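Local coordinates for protein CCR4-not transcription complex subunit 1 (Chaetomium thermophilum var. thermophilum DSM 1495, PDB 6H3Z) that probably acts as the scaffold subunit of the CCR4-NOT mRNA deadenylase complex, the piece here being a C-terminal MIF4G-like domain, at residues A[175-180]-A[217-222]. Residues are numbered along the deposited sequence; the frame is centred on the assembly and turned at random.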
# COMPACT_ATOMS: atom_id res chain seq x y z
N PHE A 175 -9.38 -2.68 -14.18
CA PHE A 175 -8.36 -2.43 -13.16
C PHE A 175 -7.12 -1.81 -13.81
O PHE A 175 -6.53 -0.90 -13.23
CB PHE A 175 -7.98 -3.72 -12.41
CG PHE A 175 -7.02 -3.51 -11.25
CD1 PHE A 175 -5.64 -3.55 -11.46
CD2 PHE A 175 -7.48 -3.30 -9.96
CE1 PHE A 175 -4.75 -3.35 -10.40
CE2 PHE A 175 -6.59 -3.12 -8.90
CZ PHE A 175 -5.23 -3.13 -9.13
N LEU A 176 -6.74 -2.31 -15.02
CA LEU A 176 -5.58 -1.81 -15.76
C LEU A 176 -5.74 -0.36 -16.17
O LEU A 176 -4.85 0.43 -15.87
CB LEU A 176 -5.21 -2.73 -16.93
CG LEU A 176 -4.01 -2.33 -17.79
CD1 LEU A 176 -2.73 -2.18 -16.98
CD2 LEU A 176 -3.80 -3.30 -18.90
N GLU A 177 -6.89 0.01 -16.81
CA GLU A 177 -7.21 1.39 -17.21
C GLU A 177 -7.11 2.29 -15.98
O GLU A 177 -6.35 3.27 -15.97
CB GLU A 177 -8.65 1.48 -17.74
CG GLU A 177 -8.93 0.90 -19.11
CD GLU A 177 -10.32 1.27 -19.61
OE1 GLU A 177 -10.54 2.48 -19.86
OE2 GLU A 177 -11.19 0.38 -19.69
N GLN A 178 -7.85 1.92 -14.93
CA GLN A 178 -7.93 2.61 -13.66
C GLN A 178 -6.56 2.85 -13.05
O GLN A 178 -6.28 3.98 -12.63
CB GLN A 178 -8.87 1.87 -12.69
CG GLN A 178 -10.35 2.20 -12.92
CD GLN A 178 -11.24 1.66 -11.83
OE1 GLN A 178 -11.69 2.41 -10.95
NE2 GLN A 178 -11.51 0.35 -11.84
N LEU A 179 -5.69 1.81 -13.06
CA LEU A 179 -4.32 1.91 -12.56
C LEU A 179 -3.50 2.92 -13.37
O LEU A 179 -2.74 3.69 -12.79
CB LEU A 179 -3.61 0.55 -12.49
CG LEU A 179 -2.16 0.62 -12.01
CD1 LEU A 179 -2.07 1.14 -10.60
CD2 LEU A 179 -1.47 -0.70 -12.11
N MET A 180 -3.68 2.94 -14.71
CA MET A 180 -2.97 3.83 -15.63
C MET A 180 -3.39 5.28 -15.46
O MET A 180 -2.53 6.15 -15.52
CB MET A 180 -3.19 3.41 -17.07
CG MET A 180 -2.69 2.03 -17.38
SD MET A 180 -2.76 1.64 -19.14
CE MET A 180 -4.39 2.36 -19.63
N GLN A 217 -13.34 -1.15 -25.46
CA GLN A 217 -13.47 0.05 -26.28
C GLN A 217 -12.71 1.23 -25.66
O GLN A 217 -11.89 1.85 -26.35
CB GLN A 217 -14.95 0.39 -26.52
CG GLN A 217 -15.68 -0.50 -27.54
CD GLN A 217 -14.83 -0.98 -28.70
OE1 GLN A 217 -14.39 -0.20 -29.56
NE2 GLN A 217 -14.53 -2.27 -28.70
N ARG A 218 -12.95 1.49 -24.35
CA ARG A 218 -12.31 2.55 -23.58
C ARG A 218 -10.79 2.40 -23.64
O ARG A 218 -10.11 3.34 -24.05
CB ARG A 218 -12.80 2.54 -22.12
CG ARG A 218 -14.03 3.37 -21.82
CD ARG A 218 -13.73 4.84 -21.54
NE ARG A 218 -14.91 5.55 -21.02
CZ ARG A 218 -15.77 6.26 -21.77
NH1 ARG A 218 -15.60 6.36 -23.08
NH2 ARG A 218 -16.80 6.86 -21.20
N PHE A 219 -10.27 1.19 -23.30
CA PHE A 219 -8.85 0.83 -23.30
C PHE A 219 -8.23 0.94 -24.68
O PHE A 219 -7.19 1.59 -24.79
CB PHE A 219 -8.63 -0.57 -22.70
CG PHE A 219 -7.19 -0.97 -22.52
CD1 PHE A 219 -6.44 -0.48 -21.46
CD2 PHE A 219 -6.60 -1.89 -23.38
CE1 PHE A 219 -5.11 -0.87 -21.29
CE2 PHE A 219 -5.27 -2.28 -23.21
CZ PHE A 219 -4.54 -1.77 -22.16
N LYS A 220 -8.86 0.35 -25.74
CA LYS A 220 -8.37 0.44 -27.14
C LYS A 220 -8.01 1.89 -27.45
O LYS A 220 -6.92 2.15 -27.97
CB LYS A 220 -9.42 -0.07 -28.16
CG LYS A 220 -8.95 -1.29 -28.94
CD LYS A 220 -9.56 -1.38 -30.35
CE LYS A 220 -8.97 -2.52 -31.16
NZ LYS A 220 -9.21 -2.37 -32.62
N ALA A 221 -8.90 2.84 -27.04
CA ALA A 221 -8.72 4.27 -27.21
C ALA A 221 -7.54 4.79 -26.39
O ALA A 221 -6.67 5.42 -27.00
CB ALA A 221 -10.00 5.02 -26.84
N LYS A 222 -7.45 4.48 -25.05
CA LYS A 222 -6.35 4.89 -24.16
C LYS A 222 -4.95 4.55 -24.73
O LYS A 222 -4.02 5.36 -24.62
CB LYS A 222 -6.47 4.24 -22.76
CG LYS A 222 -7.78 4.50 -22.04
CD LYS A 222 -7.79 5.83 -21.34
CE LYS A 222 -9.00 5.98 -20.47
NZ LYS A 222 -8.94 7.24 -19.69
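Arg218 meets Glu177 where the last helix of this all-helical MIF4G-like domain, 214-225, packs on helix 172-183; the two segments run at 41° to each other with their axes 10.4 Å apart. The contact is made by the foot of the arginine: its CB lies 3.2 Å from Glu177 OE1, while the far end of the chain leads away, with NE 5.5 Å from that oxygen. Phe219 is the apolar centre. Its CG stands anti to the backbone N (chi1 -174°), and the buried ring receives Glu177 CG at its edge, 3.7 Å from CD1. Leu176 CD2 approaches CE1 and CZ obliquely. The Met180 side chain crosses that of Phe219 at about a right angle, with CE 3.7 Å from CE1 and the sulfur 5.4 Å from the ring centre, at the edge, a Met-aromatic contact. Ala203 and Ile207 of helix 197-209 also pack on Phe219. An alanine in place of Glu177 takes away CG and the carboxylate, which would probably leave the CD1 edge of Phe219 less covered and Arg218 and Lys222 without that negative charge nearby. Lys222 completes the contact one turn after Arg218; its ammonium has a long, weak ion pair with Asp181 and may still feel the charge of Glu177. Toward Glu177 it offers mainly methylene groups: CE comes to 3.9 Å from OE1, whereas NZ stays 5.0 Å from the same oxygen.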